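Local coordinates for ribosomal protein L11 methyltransferase (Lactobacillus delbrueckii subsp. bulgaricus ATCC BAA-365, PDB 3GRZ) that probably methylates lysine residues of ribosomal protein L11 with S-adenosyl-L-methionine as methyl donor, represented here by a C-terminal fragment carrying the methyltransferase domain, at residues I91-M96 / L113-L118; G159-Q164 / A185-G190. One frame throughout, in Å; residues are numbered along the deposited sequence.

Contact 1. Residues I91-M96 / L113-L118; sequences ISDESM and LQKTSL
K115 lends its ammonium group to the backbone oxygen of I91, with NZ 3.2 Å from O and standing 32° out of the carbonyl plane. The lysine chain runs extended as far as CE, and a bend at chi4 (-70°) then swings NZ round to that oxygen. D93 comes in across the same chain: its OD2 lies 3.3 Å from K115 CE, whereas OD2 and K115 NZ remain 4.6 Å apart. The carboxylate thus rests against the end methylenes of the lysine chain instead of forming a salt bridge, though the opposite charges probably still attract each other weakly at this exposed edge.

The two segments belong to one beta-alpha-beta unit, in which helix 93-105 connects strand 85-90 to the parallel strand 112-115, the edge strand of the seven-stranded Rossmann-like sheet of class I methyltransferases. S92 is the N-cap of the helix, its OG accepting from S95 N at 3.0 Å and 153°. S95 OG in turn hydrogen-bonds to OD2 of D90, a residue predicted to bind S-adenosyl-L-methionine, so the first turn of the helix adjoins the probable cofactor pocket.

Deeper in the contact, M96 bends at chi2 and chi3 and lays its thioether over the strand backbone. Its SD sits 3.7 Å from K115 N and 3.8 Å from L113 CB, while CE lies 3.7 Å from Q114 O. Beyond the strand, I91 CG2 packs against S117, 3.7 Å from its CA.

Contact 2. Residues G159-Q164 / A185-G190; sequences GIDYLQ and AGRWIG
I160 and I189 face each other as an antiparallel hydrogen-bonded pair, and this is the close-packed part of the contact. I189 N donates to I160 O at 2.7 Å, the return bond from I160 N being weak, and the two side chains meet CB to CB at 3.8 Å. They point to one face of the sheet, where helices 135-145 and 165-174 cover them through L138, I168 and L165. The pairing joins strand 153-161 to strand 188-195, the antiparallel strand inserted between 153-161 and 177-185, as in the class I methyltransferase sheet. On the other face, the rim of W188 meets G159 O edge-on, CZ3 to O 3.5 Å.

Y162 N donates to R187 O at 2.9 Å. Toward solvent the strands give way to a polar, more exposed cluster around R187. D161 turns CG anti to its backbone N (chi1 -176°), and its carboxylate lies nearly coplanar with the guanidinium, the planes 23° apart. R187 NH2 meets D161 OD2 on the syn side at 3.3 Å; the modelled NE to OD1 separation is too short to weigh. OD2 also accepts from L163 N at 3.3 Å, forming an Asx turn. An alanine in place of D161 would probably leave R187 without its ionic mate and L163 N without this acceptor. Y162 CE2 sits over one guanidinium face, 3.6 Å from R187 NH2, the planes inclined by 48°.

Contacts 1 and 2 both reach one seven-stranded sheet but lie well apart on it, with centres about 24 Å from each other and nearest atoms about 12 Å. Contact 1 is a surface contact between a helix start and an edge strand, both within a single beta-alpha-beta unit. Contact 2 pairs two neighbouring inner strands and is partly buried, its isoleucines enclosed while its charges stay near solvent. The chemistry follows this placement: one crossing bond and a thioether over backbone in 91-96 / 113-118, against backbone pairing plus an arginine-aspartate salt bridge in 159-164 / 185-190. Each also adjoins a residue predicted to bind the cofactor, D90 and N132 respectively.

Contact 1. Residues I91-M96 / L113-L118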
loop_
_atom_site.group_PDB
_atom_site.type_symbol
_atom_site.label_atom_id
_atom_site.label_comp_id
_atom_site.label_asym_id
_atom_site.label_seq_id
_atom_site.Cartn_x
_atom_site.Cartn_y
_atom_site.Cartn_z
ATOM N N ILE B 91 -9.982 18.888 17.073
ATOM C CA ILE B 91 -10.300 20.124 17.797
ATOM C C ILE B 91 -11.794 20.443 17.893
ATOM O O ILE B 91 -12.198 21.236 18.736
ATOM C CB ILE B 91 -9.602 21.360 17.172
ATOM C CG1 ILE B 91 -9.859 21.428 15.659
ATOM C CG2 ILE B 91 -8.137 21.346 17.473
ATOM C CD1 ILE B 91 -9.629 22.804 15.043
ATOM N N SER B 92 -12.611 19.838 17.034
ATOM C CA SER B 92 -14.015 20.231 16.943
ATOM C C SER B 92 -14.981 19.220 17.544
ATOM O O SER B 92 -14.746 18.005 17.493
ATOM C CB SER B 92 -14.400 20.518 15.485
ATOM O OG SER B 92 -14.515 19.319 14.743
ATOM N N ASP B 93 -16.083 19.742 18.081
ATOM C CA ASP B 93 -17.228 18.942 18.512
ATOM C C ASP B 93 -17.755 18.072 17.384
ATOM O O ASP B 93 -18.146 16.930 17.604
ATOM C CB ASP B 93 -18.370 19.856 19.000
ATOM C CG ASP B 93 -18.120 20.443 20.383
ATOM O OD1 ASP B 93 -18.644 21.545 20.672
ATOM O OD2 ASP B 93 -17.409 19.803 21.185
ATOM N N GLU B 94 -17.767 18.619 16.170
ATOM C CA GLU B 94 -18.377 17.919 15.047
ATOM C C GLU B 94 -17.524 16.787 14.537
ATOM O O GLU B 94 -18.066 15.831 14.020
ATOM C CB GLU B 94 -18.784 18.837 13.887
ATOM C CG GLU B 94 -18.091 20.144 13.823
ATOM C CD GLU B 94 -18.635 21.142 14.825
ATOM O OE1 GLU B 94 -19.868 21.317 14.934
ATOM O OE2 GLU B 94 -17.800 21.738 15.512
ATOM N N SER B 95 -16.205 16.887 14.687
ATOM C CA SER B 95 -15.355 15.722 14.429
ATOM C C SER B 95 -15.595 14.624 15.461
ATOM O O SER B 95 -15.709 13.453 15.109
ATOM C CB SER B 95 -13.871 16.090 14.388
ATOM O OG SER B 95 -13.109 14.895 14.339
ATOM N N MET B 96 -15.680 15.012 16.735
ATOM C CA MET B 96 -16.005 14.077 17.802
ATOM C C MET B 96 -17.325 13.350 17.540
ATOM O O MET B 96 -17.394 12.135 17.702
ATOM C CB MET B 96 -16.009 14.773 19.166
ATOM C CG MET B 96 -14.641 15.319 19.620
ATOM S SD MET B 96 -13.403 14.051 19.990
ATOM C CE MET B 96 -12.482 14.003 18.473
ATOM N N LEU B 113 -11.845 8.702 22.095
ATOM C CA LEU B 113 -11.881 10.011 21.457
ATOM C C LEU B 113 -11.420 11.088 22.420
ATOM O O LEU B 113 -11.780 11.072 23.595
ATOM C CB LEU B 113 -13.292 10.332 20.943
ATOM C CG LEU B 113 -13.929 9.336 19.955
ATOM C CD1 LEU B 113 -15.427 9.596 19.807
ATOM C CD2 LEU B 113 -13.254 9.389 18.601
ATOM N N GLN B 114 -10.602 12.013 21.932
ATOM C CA GLN B 114 -10.200 13.138 22.753
ATOM C C GLN B 114 -10.269 14.422 21.946
ATOM O O GLN B 114 -9.711 14.513 20.847
ATOM C CB GLN B 114 -8.817 12.918 23.362
ATOM C CG GLN B 114 -8.389 13.977 24.389
ATOM C CD GLN B 114 -7.076 13.626 25.058
ATOM O OE1 GLN B 114 -6.620 12.488 24.979
ATOM N NE2 GLN B 114 -6.456 14.599 25.710
ATOM N N LYS B 115 -10.995 15.396 22.489
ATOM C CA LYS B 115 -11.093 16.707 21.893
ATOM C C LYS B 115 -9.909 17.531 22.363
ATOM O O LYS B 115 -9.854 17.972 23.520
ATOM C CB LYS B 115 -12.416 17.374 22.263
ATOM C CG LYS B 115 -12.687 18.670 21.533
ATOM C CD LYS B 115 -13.914 19.351 22.121
ATOM C CE LYS B 115 -14.225 20.641 21.404
ATOM N NZ LYS B 115 -13.222 21.695 21.687
ATOM N N THR B 116 -8.956 17.709 21.454
ATOM C CA THR B 116 -7.672 18.322 21.763
ATOM C C THR B 116 -6.929 18.688 20.487
ATOM O O THR B 116 -7.141 18.081 19.436
ATOM C CB THR B 116 -6.775 17.430 22.699
ATOM O OG1 THR B 116 -5.658 18.202 23.142
ATOM C CG2 THR B 116 -6.274 16.135 22.008
ATOM N N SER B 117 -6.066 19.688 20.597
ATOM C CA SER B 117 -5.238 20.124 19.493
ATOM C C SER B 117 -3.941 19.318 19.441
ATOM O O SER B 117 -3.143 19.347 20.380
ATOM C CB SER B 117 -4.941 21.619 19.616
ATOM O OG SER B 117 -4.234 22.077 18.484
ATOM N N LEU B 118 -3.753 18.603 18.330
ATOM C CA LEU B 118 -2.592 17.739 18.091
ATOM C C LEU B 118 -2.461 16.689 19.178
ATOM O O LEU B 118 -3.363 15.872 19.342
ATOM C CB LEU B 118 -1.310 18.555 17.882
ATOM C CG LEU B 118 -1.405 19.469 16.653
ATOM C CD1 LEU B 118 -0.195 20.360 16.561
ATOM C CD2 LEU B 118 -1.580 18.646 15.380
#

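Contact 2. Residues G159-Q164 / A185-G190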
loop_
_atom_site.group_PDB
_atom_site.type_symbol
_atom_site.label_atom_id
_atom_site.label_comp_id
_atom_site.label_asym_id
_atom_site.label_seq_id
_atom_site.Cartn_x
_atom_site.Cartn_y
_atom_site.Cartn_z
ATOM N N GLY B 159 -1.618 14.207 3.395
ATOM C CA GLY B 159 -2.161 15.557 3.247
ATOM C C GLY B 159 -1.094 16.599 2.941
ATOM O O GLY B 159 -1.354 17.795 3.038
ATOM N N ILE B 160 0.102 16.142 2.569
ATOM C CA ILE B 160 1.225 17.040 2.250
ATOM C C ILE B 160 1.200 17.417 0.781
ATOM O O ILE B 160 1.340 16.549 -0.079
ATOM C CB ILE B 160 2.593 16.384 2.573
ATOM C CG1 ILE B 160 2.686 16.045 4.054
ATOM C CG2 ILE B 160 3.765 17.305 2.181
ATOM C CD1 ILE B 160 3.661 14.907 4.379
ATOM N N ASP B 161 1.017 18.705 0.478
ATOM C CA ASP B 161 1.227 19.183 -0.900
ATOM C C ASP B 161 2.716 19.077 -1.266
ATOM O O ASP B 161 3.560 19.341 -0.423
ATOM C CB ASP B 161 0.751 20.630 -1.050
ATOM C CG ASP B 161 0.856 21.119 -2.473
ATOM O OD1 ASP B 161 0.027 20.697 -3.302
ATOM O OD2 ASP B 161 1.788 21.894 -2.769
ATOM N N TYR B 162 3.035 18.694 -2.506
ATOM C CA TYR B 162 4.431 18.436 -2.913
ATOM C C TYR B 162 5.394 19.625 -2.735
ATOM O O TYR B 162 6.586 19.431 -2.470
ATOM C CB TYR B 162 4.513 17.873 -4.348
ATOM C CG TYR B 162 4.340 18.899 -5.449
ATOM C CD1 TYR B 162 5.442 19.374 -6.181
ATOM C CD2 TYR B 162 3.081 19.397 -5.764
ATOM C CE1 TYR B 162 5.275 20.320 -7.200
ATOM C CE2 TYR B 162 2.904 20.336 -6.761
ATOM C CZ TYR B 162 3.994 20.797 -7.479
ATOM O OH TYR B 162 3.777 21.730 -8.473
ATOM N N LEU B 163 4.863 20.842 -2.848
ATOM C CA LEU B 163 5.638 22.065 -2.619
ATOM C C LEU B 163 6.027 22.249 -1.154
ATOM O O LEU B 163 7.012 22.920 -0.852
ATOM C CB LEU B 163 4.868 23.291 -3.117
ATOM C CG LEU B 163 4.578 23.369 -4.623
ATOM C CD1 LEU B 163 3.562 24.474 -4.935
ATOM C CD2 LEU B 163 5.851 23.559 -5.443
ATOM N N GLN B 164 5.256 21.637 -0.253
ATOM C CA GLN B 164 5.508 21.710 1.182
ATOM C C GLN B 164 6.490 20.648 1.674
ATOM O O GLN B 164 6.945 20.700 2.819
ATOM C CB GLN B 164 4.196 21.563 1.947
ATOM C CG GLN B 164 3.123 22.570 1.567
ATOM C CD GLN B 164 2.999 23.716 2.565
ATOM O OE1 GLN B 164 3.999 24.204 3.118
ATOM N NE2 GLN B 164 1.759 24.148 2.807
ATOM N N ALA B 185 0.761 10.820 -5.108
ATOM C CA ALA B 185 -0.366 10.689 -6.034
ATOM C C ALA B 185 -0.926 12.077 -6.364
ATOM O O ALA B 185 -1.427 12.779 -5.479
ATOM C CB ALA B 185 -1.464 9.795 -5.437
ATOM N N GLY B 186 -0.836 12.468 -7.632
ATOM C CA GLY B 186 -1.193 13.826 -8.050
ATOM C C GLY B 186 -0.227 14.793 -7.407
ATOM O O GLY B 186 0.978 14.603 -7.490
ATOM N N ARG B 187 -0.746 15.806 -6.720
ATOM C CA ARG B 187 0.130 16.744 -6.011
ATOM C C ARG B 187 0.349 16.378 -4.541
ATOM O O ARG B 187 1.082 17.063 -3.824
ATOM C CB ARG B 187 -0.339 18.197 -6.199
ATOM C CG ARG B 187 -1.682 18.617 -5.572
ATOM C CD ARG B 187 -1.987 20.104 -5.942
ATOM N NE ARG B 187 -0.897 21.002 -5.525
ATOM C CZ ARG B 187 -0.498 22.105 -6.161
ATOM N NH1 ARG B 187 -1.085 22.504 -7.288
ATOM N NH2 ARG B 187 0.508 22.819 -5.660
ATOM N N TRP B 188 -0.260 15.272 -4.115
ATOM C CA TRP B 188 -0.273 14.874 -2.701
ATOM C C TRP B 188 0.803 13.873 -2.346
ATOM O O TRP B 188 1.085 12.966 -3.113
ATOM C CB TRP B 188 -1.640 14.296 -2.314
ATOM C CG TRP B 188 -2.727 15.275 -2.505
ATOM C CD1 TRP B 188 -3.702 15.244 -3.469
ATOM C CD2 TRP B 188 -2.938 16.469 -1.751
ATOM N NE1 TRP B 188 -4.516 16.337 -3.344
ATOM C CE2 TRP B 188 -4.074 17.107 -2.296
ATOM C CE3 TRP B 188 -2.284 17.059 -0.654
ATOM C CZ2 TRP B 188 -4.576 18.307 -1.783
ATOM C CZ3 TRP B 188 -2.786 18.254 -0.143
ATOM C CH2 TRP B 188 -3.919 18.864 -0.710
ATOM N N ILE B 189 1.363 14.038 -1.157
ATOM C CA ILE B 189 2.435 13.206 -0.646
ATOM C C ILE B 189 1.985 12.497 0.616
ATOM O O ILE B 189 1.327 13.099 1.478
ATOM C CB ILE B 189 3.696 14.073 -0.301
ATOM C CG1 ILE B 189 4.108 14.967 -1.481
ATOM C CG2 ILE B 189 4.855 13.218 0.186
ATOM C CD1 ILE B 189 4.855 14.284 -2.573
ATOM N N GLY B 190 2.342 11.217 0.725
ATOM C CA GLY B 190 2.222 10.463 1.971
ATOM C C GLY B 190 3.584 9.946 2.391
ATOM O O GLY B 190 4.402 9.587 1.547
#